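Local atomic coordinates of myosin-2 (Saccharomyces cerevisiae, PDB entry 2F6H), a protein that transports organelles and other cargo along polarized actin cables, binding cargo receptors through its globular tail, the domain described here. Residues A[160-165]-A[233-238]; A[164-169]-A[209-214]. All coordinates share one frame; numbering follows the deposited sequence.

Contact 1. Residues A[160-165]-A[233-238]; sequences KKLQKQ and TTLLNY
Gln-163 and Tyr-238 form the tight part of this contact. The two side chains cross at about a right angle, with the glutamine laid over one face of the ring. Its CB sits 3.9 Å from the Tyr-238 ring centroid, offset toward the rim, as a CH-pi contact. The amide then stacks on the same ring, with the two planes 15° apart. Gln-163 NE2 comes to 3.6 Å from Tyr-238 CD1. The backbone sets CB over the ring; CG anti to the carbonyl carbon (chi1 -73°) and the extended chain beyond it carry the amide on across the same face. The backbone also presses in, with Gln-163 O 3.3 Å from Tyr-238 CE2.

Next to the ring, Leu-235 CD2 reaches between two residues of the other helix. It is 3.9 Å from Leu-162 CB and 4.0 Å from Gln-163 CG. Segments 160-165 and 233-238 run roughly parallel, crossing at -35° with axes 10.3 Å apart at closest; they lie on helices 130-176 and 225-248. These belong to the long all-helical bundle of the myosin V cargo-binding domain, and this stretch is within its Dilute family region. Leu-162 also packs on Leu-93 and Ile-94 of helix 93-120, and Leu-235 on Phe-211 and Ile-214 of helix 204-220.

The polar end of Gln-163 is held from two directions. NE2 donates to Glu-375 O, in a loop that also brings Phe-379 against Gln-163 and Thr-234. OE1 accepts a hydrogen bond from water 1 at 3.0 Å, and this water also bonds Tyr-238 OH, at 3.0 Å. The bridge should limit rotation of the amide. The looser, solvent side is at Lys-160 and Lys-164, which are exposed and whose CB atoms point away from helix 225-248.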
ATOM      1  N   LYS A 160      -1.577  -0.539   6.733  1.00 19.66           N
ATOM      2  CA  LYS A 160      -2.495  -0.345   7.859  1.00 19.32           C
ATOM      3  C   LYS A 160      -2.824   1.119   8.092  1.00 18.60           C
ATOM      4  O   LYS A 160      -3.978   1.461   8.341  1.00 17.95           O
ATOM      5  CB  LYS A 160      -1.942  -0.963   9.148  1.00 19.51           C
ATOM      6  CG  LYS A 160      -2.908  -0.898  10.337  1.00 19.16           C
ATOM      7  CD  LYS A 160      -2.261  -1.514  11.628  1.00 20.80           C
ATOM      8  CE  LYS A 160      -2.390  -3.016  11.658  1.00 22.24           C
ATOM      9  NZ  LYS A 160      -3.701  -3.440  11.110  1.00 25.70           N
ATOM     10  N   LYS A 161      -1.812   1.978   8.031  1.00 18.11           N
ATOM     11  CA  LYS A 161      -1.998   3.416   8.139  1.00 18.55           C
ATOM     12  C   LYS A 161      -2.923   3.962   7.041  1.00 18.36           C
ATOM     13  O   LYS A 161      -3.683   4.895   7.280  1.00 18.76           O
ATOM     14  CB  LYS A 161      -0.652   4.152   8.089  1.00 17.99           C
ATOM     15  CG  LYS A 161       0.200   3.947   9.325  1.00 19.73           C
ATOM     16  CD  LYS A 161       1.540   4.648   9.193  1.00 19.59           C
ATOM     17  CE  LYS A 161       2.458   4.398  10.365  1.00 19.16           C
ATOM     18  NZ  LYS A 161       2.354   5.510  11.346  1.00 21.81           N
ATOM     19  N   LEU A 162      -2.832   3.364   5.857  1.00 17.95           N
ATOM     20  CA  LEU A 162      -3.636   3.777   4.714  1.00 18.83           C
ATOM     21  C   LEU A 162      -5.085   3.406   4.992  1.00 18.29           C
ATOM     22  O   LEU A 162      -5.991   4.188   4.728  1.00 17.86           O
ATOM     23  CB  LEU A 162      -3.198   3.053   3.441  1.00 17.98           C
ATOM     24  CG  LEU A 162      -2.369   3.751   2.374  1.00 20.47           C
ATOM     25  CD1 LEU A 162      -1.671   4.978   2.960  1.00 18.30           C
ATOM     26  CD2 LEU A 162      -1.335   2.806   1.786  1.00 18.83           C
ATOM     27  N   GLN A 163      -5.295   2.179   5.513  1.00 19.79           N
ATOM     28  CA  GLN A 163      -6.623   1.725   5.899  1.00 20.32           C
ATOM     29  C   GLN A 163      -7.248   2.650   6.936  1.00 21.66           C
ATOM     30  O   GLN A 163      -8.419   3.002   6.818  1.00 21.55           O
ATOM     31  CB  GLN A 163      -6.553   0.328   6.444  1.00 19.83           C
ATOM     32  CG  GLN A 163      -6.306  -0.737   5.387  1.00 19.88           C
ATOM     33  CD  GLN A 163      -6.345  -2.143   5.962  1.00 21.00           C
ATOM     34  OE1 GLN A 163      -6.066  -2.353   7.129  1.00 23.45           O
ATOM     35  NE2 GLN A 163      -6.693  -3.108   5.137  1.00 23.86           N
ATOM     36  N   LYS A 164      -6.474   3.023   7.957  1.00 22.71           N
ATOM     37  CA  LYS A 164      -6.935   3.913   9.016  1.00 23.79           C
ATOM     38  C   LYS A 164      -7.381   5.273   8.461  1.00 24.71           C
ATOM     39  O   LYS A 164      -8.405   5.779   8.886  1.00 24.28           O
ATOM     40  CB  LYS A 164      -5.832   4.119  10.057  1.00 24.41           C
ATOM     41  CG  LYS A 164      -5.850   3.167  11.278  1.00 26.09           C
ATOM     42  CD  LYS A 164      -6.219   1.732  10.945  1.00 27.33           C
ATOM     43  CE  LYS A 164      -6.185   0.823  12.195  1.00 27.15           C
ATOM     44  NZ  LYS A 164      -4.983   1.007  13.077  1.00 26.91           N
ATOM     45  N   GLN A 165      -6.608   5.841   7.515  1.00 25.53           N
ATOM     46  CA  GLN A 165      -6.958   7.101   6.830  1.00 26.32           C
ATOM     47  C   GLN A 165      -8.222   6.998   6.021  1.00 26.95           C
ATOM     48  O   GLN A 165      -8.974   7.945   5.968  1.00 26.94           O
ATOM     49  CB  GLN A 165      -5.863   7.583   5.874  1.00 26.08           C
ATOM     50  CG  GLN A 165      -4.668   8.232   6.542  1.00 26.03           C
ATOM     51  CD  GLN A 165      -3.946   9.285   5.680  1.00 26.81           C
ATOM     52  OE1 GLN A 165      -3.138  10.055   6.210  1.00 30.19           O
ATOM     53  NE2 GLN A 165      -4.205   9.309   4.373  1.00 24.60           N
ATOM     54  N   THR A 233      -6.432  -2.821  -4.538  1.00 21.32           N
ATOM     55  CA  THR A 233      -7.381  -3.905  -4.323  1.00 21.41           C
ATOM     56  C   THR A 233      -7.630  -4.173  -2.834  1.00 21.17           C
ATOM     57  O   THR A 233      -8.755  -4.445  -2.425  1.00 19.99           O
ATOM     58  CB  THR A 233      -6.870  -5.214  -4.980  1.00 21.71           C
ATOM     59  OG1 THR A 233      -6.838  -5.055  -6.393  1.00 26.51           O
ATOM     60  CG2 THR A 233      -7.800  -6.356  -4.712  1.00 23.08           C
ATOM     61  N   THR A 234      -6.568  -4.126  -2.036  1.00 21.30           N
ATOM     62  CA  THR A 234      -6.679  -4.310  -0.598  1.00 21.41           C
ATOM     63  C   THR A 234      -7.506  -3.156  -0.036  1.00 21.70           C
ATOM     64  O   THR A 234      -8.416  -3.367   0.774  1.00 21.21           O
ATOM     65  CB  THR A 234      -5.304  -4.316   0.101  1.00 21.48           C
ATOM     66  OG1 THR A 234      -4.535  -5.425  -0.348  1.00 21.02           O
ATOM     67  CG2 THR A 234      -5.464  -4.389   1.639  1.00 22.04           C
ATOM     68  N   LEU A 235      -7.207  -1.945  -0.498  1.00 20.93           N
ATOM     69  CA  LEU A 235      -7.908  -0.755  -0.021  1.00 20.96           C
ATOM     70  C   LEU A 235      -9.370  -0.680  -0.461  1.00 20.69           C
ATOM     71  O   LEU A 235     -10.210  -0.298   0.323  1.00 19.48           O
ATOM     72  CB  LEU A 235      -7.151   0.504  -0.423  1.00 21.02           C
ATOM     73  CG  LEU A 235      -5.752   0.646   0.254  1.00 22.07           C
ATOM     74  CD1 LEU A 235      -5.019   1.850  -0.287  1.00 22.92           C
ATOM     75  CD2 LEU A 235      -5.865   0.769   1.737  1.00 20.80           C
ATOM     76  N   LEU A 236      -9.686  -1.057  -1.698  1.00 20.96           N
ATOM     77  CA  LEU A 236     -11.086  -1.014  -2.162  1.00 21.50           C
ATOM     78  C   LEU A 236     -11.966  -2.048  -1.477  1.00 21.10           C
ATOM     79  O   LEU A 236     -13.126  -1.787  -1.197  1.00 20.90           O
ATOM     80  CB  LEU A 236     -11.195  -1.205  -3.678  1.00 21.03           C
ATOM     81  CG  LEU A 236     -10.755  -0.026  -4.535  1.00 23.06           C
ATOM     82  CD1 LEU A 236     -10.533  -0.510  -5.936  1.00 26.18           C
ATOM     83  CD2 LEU A 236     -11.742   1.124  -4.510  1.00 23.47           C
ATOM     84  N   ASN A 237     -11.421  -3.235  -1.262  1.00 21.46           N
ATOM     85  CA  ASN A 237     -12.097  -4.272  -0.491  1.00 22.22           C
ATOM     86  C   ASN A 237     -12.398  -3.850   0.958  1.00 22.31           C
ATOM     87  O   ASN A 237     -13.466  -4.187   1.520  1.00 21.84           O
ATOM     88  CB  ASN A 237     -11.216  -5.522  -0.463  1.00 22.95           C
ATOM     89  CG  ASN A 237     -11.399  -6.386  -1.689  1.00 25.33           C
ATOM     90  OD1 ASN A 237     -12.532  -6.644  -2.121  1.00 29.76           O
ATOM     91  ND2 ASN A 237     -10.296  -6.887  -2.224  1.00 27.57           N
ATOM     92  N   TYR A 238     -11.433  -3.162   1.561  1.00 21.25           N
ATOM     93  CA  TYR A 238     -11.594  -2.544   2.886  1.00 21.67           C
ATOM     94  C   TYR A 238     -12.711  -1.478   2.926  1.00 21.15           C
ATOM     95  O   TYR A 238     -13.594  -1.550   3.761  1.00 20.25           O
ATOM     96  CB  TYR A 238     -10.271  -1.933   3.341  1.00 21.41           C
ATOM     97  CG  TYR A 238     -10.251  -1.508   4.786  1.00 21.55           C
ATOM     98  CD1 TYR A 238     -10.178  -2.462   5.817  1.00 21.42           C
ATOM     99  CD2 TYR A 238     -10.226  -0.161   5.132  1.00 20.69           C
ATOM    100  CE1 TYR A 238     -10.137  -2.080   7.148  1.00 21.90           C
ATOM    101  CE2 TYR A 238     -10.190   0.248   6.501  1.00 21.61           C
ATOM    102  CZ  TYR A 238     -10.154  -0.726   7.487  1.00 22.04           C
ATOM    103  OH  TYR A 238     -10.075  -0.357   8.809  1.00 23.35           O
TER
HETATM  104  O   HOH W   1      -7.324  -1.366   9.645  1.00 39.17           O

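Contact 2. Residues A[164-169]-A[209-214]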
ATOM      1  N   LYS A 164      -6.474   3.023   7.957  1.00 22.71           N
ATOM      2  CA  LYS A 164      -6.935   3.913   9.016  1.00 23.79           C
ATOM      3  C   LYS A 164      -7.381   5.273   8.461  1.00 24.71           C
ATOM      4  O   LYS A 164      -8.405   5.779   8.886  1.00 24.28           O
ATOM      5  CB  LYS A 164      -5.832   4.119  10.057  1.00 24.41           C
ATOM      6  CG  LYS A 164      -5.850   3.167  11.278  1.00 26.09           C
ATOM      7  CD  LYS A 164      -6.219   1.732  10.945  1.00 27.33           C
ATOM      8  CE  LYS A 164      -6.185   0.823  12.195  1.00 27.15           C
ATOM      9  NZ  LYS A 164      -4.983   1.007  13.077  1.00 26.91           N
ATOM     10  N   GLN A 165      -6.608   5.841   7.515  1.00 25.53           N
ATOM     11  CA  GLN A 165      -6.958   7.101   6.830  1.00 26.32           C
ATOM     12  C   GLN A 165      -8.222   6.998   6.021  1.00 26.95           C
ATOM     13  O   GLN A 165      -8.974   7.945   5.968  1.00 26.94           O
ATOM     14  CB  GLN A 165      -5.863   7.583   5.874  1.00 26.08           C
ATOM     15  CG  GLN A 165      -4.668   8.232   6.542  1.00 26.03           C
ATOM     16  CD  GLN A 165      -3.946   9.285   5.680  1.00 26.81           C
ATOM     17  OE1 GLN A 165      -3.138  10.055   6.210  1.00 30.19           O
ATOM     18  NE2 GLN A 165      -4.205   9.309   4.373  1.00 24.60           N
ATOM     19  N   LEU A 166      -8.435   5.861   5.366  1.00 28.44           N
ATOM     20  CA  LEU A 166      -9.708   5.577   4.685  1.00 29.48           C
ATOM     21  C   LEU A 166     -10.883   5.310   5.624  1.00 30.19           C
ATOM     22  O   LEU A 166     -11.999   5.697   5.334  1.00 31.74           O
ATOM     23  CB  LEU A 166      -9.565   4.361   3.778  1.00 30.01           C
ATOM     24  CG  LEU A 166      -9.081   4.561   2.354  1.00 29.65           C
ATOM     25  CD1 LEU A 166      -9.146   3.201   1.662  1.00 29.28           C
ATOM     26  CD2 LEU A 166      -9.905   5.618   1.612  1.00 29.12           C
ATOM     27  N   GLN A 167     -10.673   4.587   6.709  1.00 31.13           N
ATOM     28  CA  GLN A 167     -11.705   4.498   7.737  1.00 31.46           C
ATOM     29  C   GLN A 167     -12.241   5.923   8.009  1.00 31.78           C
ATOM     30  O   GLN A 167     -13.439   6.194   7.947  1.00 32.14           O
ATOM     31  CB  GLN A 167     -11.114   3.905   9.017  1.00 32.34           C
ATOM     32  CG  GLN A 167     -12.121   3.522  10.094  1.00 33.69           C
ATOM     33  CD  GLN A 167     -12.543   2.112   9.962  1.00 37.11           C
ATOM     34  OE1 GLN A 167     -11.762   1.284   9.501  1.00 37.82           O
ATOM     35  NE2 GLN A 167     -13.793   1.810  10.342  1.00 40.38           N
ATOM     36  N   LYS A 168     -11.321   6.839   8.263  1.00 31.74           N
ATOM     37  CA  LYS A 168     -11.672   8.205   8.638  1.00 31.74           C
ATOM     38  C   LYS A 168     -12.403   8.993   7.542  1.00 31.35           C
ATOM     39  O   LYS A 168     -13.369   9.685   7.842  1.00 31.22           O
ATOM     40  CB  LYS A 168     -10.401   8.931   9.060  1.00 31.91           C
ATOM     41  CG  LYS A 168     -10.595  10.288   9.667  1.00 32.55           C
ATOM     42  CD  LYS A 168      -9.229  10.932   9.818  1.00 32.89           C
ATOM     43  CE  LYS A 168      -9.273  12.039  10.846  1.00 35.88           C
ATOM     44  NZ  LYS A 168      -8.252  13.055  10.509  1.00 37.28           N
ATOM     45  N   LYS A 169     -11.959   8.892   6.286  1.00 30.72           N
ATOM     46  CA  LYS A 169     -12.569   9.652   5.202  1.00 30.46           C
ATOM     47  C   LYS A 169     -13.762   8.946   4.529  1.00 29.77           C
ATOM     48  O   LYS A 169     -14.768   9.587   4.215  1.00 29.36           O
ATOM     49  CB  LYS A 169     -11.543   9.989   4.117  1.00 30.89           C
ATOM     50  CG  LYS A 169     -10.257  10.718   4.554  1.00 31.95           C
ATOM     51  CD  LYS A 169      -9.302  10.899   3.323  1.00 32.89           C
ATOM     52  CE  LYS A 169      -7.877  11.322   3.716  1.00 35.34           C
ATOM     53  NZ  LYS A 169      -7.862  12.672   4.379  1.00 36.33           N
ATOM     54  N   THR A 209      -8.935  11.800  -4.738  1.00 23.76           N
ATOM     55  CA  THR A 209      -7.641  12.416  -4.498  1.00 23.63           C
ATOM     56  C   THR A 209      -6.682  11.451  -3.817  1.00 23.16           C
ATOM     57  O   THR A 209      -5.524  11.359  -4.203  1.00 23.28           O
ATOM     58  CB  THR A 209      -7.807  13.657  -3.652  1.00 23.57           C
ATOM     59  OG1 THR A 209      -8.554  14.608  -4.395  1.00 27.35           O
ATOM     60  CG2 THR A 209      -6.458  14.284  -3.297  1.00 24.47           C
ATOM     61  N   PHE A 210      -7.183  10.726  -2.817  1.00 22.29           N
ATOM     62  CA  PHE A 210      -6.408   9.714  -2.087  1.00 22.10           C
ATOM     63  C   PHE A 210      -5.884   8.643  -3.050  1.00 21.95           C
ATOM     64  O   PHE A 210      -4.674   8.371  -3.126  1.00 22.20           O
ATOM     65  CB  PHE A 210      -7.328   9.105  -1.006  1.00 21.85           C
ATOM     66  CG  PHE A 210      -6.692   8.057  -0.166  1.00 22.16           C
ATOM     67  CD1 PHE A 210      -5.986   8.394   0.968  1.00 21.85           C
ATOM     68  CD2 PHE A 210      -6.824   6.717  -0.495  1.00 21.86           C
ATOM     69  CE1 PHE A 210      -5.411   7.416   1.752  1.00 21.70           C
ATOM     70  CE2 PHE A 210      -6.271   5.738   0.300  1.00 20.42           C
ATOM     71  CZ  PHE A 210      -5.573   6.085   1.423  1.00 20.75           C
ATOM     72  N   PHE A 211      -6.794   8.054  -3.811  1.00 21.68           N
ATOM     73  CA  PHE A 211      -6.438   7.017  -4.775  1.00 21.53           C
ATOM     74  C   PHE A 211      -5.564   7.520  -5.939  1.00 21.64           C
ATOM     75  O   PHE A 211      -4.656   6.812  -6.390  1.00 20.63           O
ATOM     76  CB  PHE A 211      -7.711   6.328  -5.275  1.00 21.26           C
ATOM     77  CG  PHE A 211      -8.264   5.317  -4.304  1.00 20.81           C
ATOM     78  CD1 PHE A 211      -7.685   4.051  -4.199  1.00 22.03           C
ATOM     79  CD2 PHE A 211      -9.344   5.621  -3.486  1.00 21.30           C
ATOM     80  CE1 PHE A 211      -8.166   3.101  -3.289  1.00 21.46           C
ATOM     81  CE2 PHE A 211      -9.847   4.661  -2.565  1.00 22.58           C
ATOM     82  CZ  PHE A 211      -9.234   3.403  -2.471  1.00 21.91           C
ATOM     83  N   ASN A 212      -5.848   8.729  -6.431  1.00 22.24           N
ATOM     84  CA  ASN A 212      -4.979   9.407  -7.413  1.00 22.38           C
ATOM     85  C   ASN A 212      -3.586   9.620  -6.888  1.00 22.67           C
ATOM     86  O   ASN A 212      -2.638   9.493  -7.631  1.00 23.82           O
ATOM     87  CB  ASN A 212      -5.547  10.769  -7.833  1.00 22.45           C
ATOM     88  CG  ASN A 212      -6.669  10.644  -8.838  1.00 24.47           C
ATOM     89  OD1 ASN A 212      -6.671   9.726  -9.660  1.00 26.01           O
ATOM     90  ND2 ASN A 212      -7.635  11.565  -8.782  1.00 25.47           N
ATOM     91  N   SER A 213      -3.450   9.962  -5.615  1.00 23.24           N
ATOM     92  CA  SER A 213      -2.133  10.136  -5.013  1.00 23.15           C
ATOM     93  C   SER A 213      -1.395   8.791  -4.994  1.00 23.66           C
ATOM     94  O   SER A 213      -0.220   8.711  -5.338  1.00 24.07           O
ATOM     95  CB  SER A 213      -2.283  10.713  -3.610  1.00 23.29           C
ATOM     96  OG  SER A 213      -1.032  11.029  -3.007  1.00 24.36           O
ATOM     97  N   ILE A 214      -2.074   7.716  -4.614  1.00 24.06           N
ATOM     98  CA  ILE A 214      -1.430   6.388  -4.660  1.00 23.98           C
ATOM     99  C   ILE A 214      -0.968   6.073  -6.100  1.00 24.31           C
ATOM    100  O   ILE A 214       0.167   5.688  -6.318  1.00 24.32           O
ATOM    101  CB  ILE A 214      -2.359   5.278  -4.167  1.00 23.49           C
ATOM    102  CG1 ILE A 214      -2.655   5.441  -2.673  1.00 23.46           C
ATOM    103  CG2 ILE A 214      -1.730   3.871  -4.459  1.00 24.14           C
ATOM    104  CD1 ILE A 214      -3.644   4.465  -2.122  1.00 23.56           C
TER
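The shortest polar bond here lies within segment 209-214, Ser-213 N to Thr-209 O at 2.9 Å; between the helices, where Leu-166 packs on Phe-210, there is no hydrogen bond. The joint is apolar. Leu-166 CD2 lies over one face of the Phe-210 ring, 4.2 Å from its centroid and 25° off the normal, in a CH-pi contact. The branch point comes nearest, with Leu-166 CG 3.7 Å from Phe-210 CE2. The other methyl, Leu-166 CD1, lies at 4.1 Å from Phe-211 CZ and also touches Phe-210, so the leucine bridges the two rings.

Phe-210 has CG anti to its own amide nitrogen (chi1 -180°). This sends the ring across to the facing helix. Gln-165 CB is 4.2 Å from Phe-210 CE1. The aliphatic chain of Lys-169 approaches obliquely, its CE 4.4 Å from Phe-210 CD1. With an alanine in place of Phe-210, Leu-166 would probably lose the ring under its CD2 methyl, and a gap would open between it and Gln-165.

Segments 164-169 and 209-214 are nearly antiparallel, at 157°. Their axes come no closer than 12.3 Å, a spacing filled by Phe-210 and Leu-166 together. Phe-211 also meets the Trp-272 ring of helix 256-275. Helix 93-120 brings Ile-94 against Phe-210, and helix 225-248 closes over Leu-166 with Leu-235 and Val-239.

Both contacts start from helix 130-176, where 160-165 and 164-169 overlap at Lys-164 and Gln-165. The chain then leaves through a partly unmodelled loop and returns as helix 204-220, closing contact 2 over 39 intervening residues. It turns again into helix 225-248 and closes contact 1 over 67. Contact 2 is therefore nested inside contact 1. The three helices run up, down and up: 204-220 is nearly antiparallel to 130-176, while 225-248 is roughly parallel to it. The two later helices also meet directly, with Leu-235 CD1 3.5 Å from Ile-214 CD1. Tyr-238 OH probably adds a weak hydrogen bond to Gln-167 OE1.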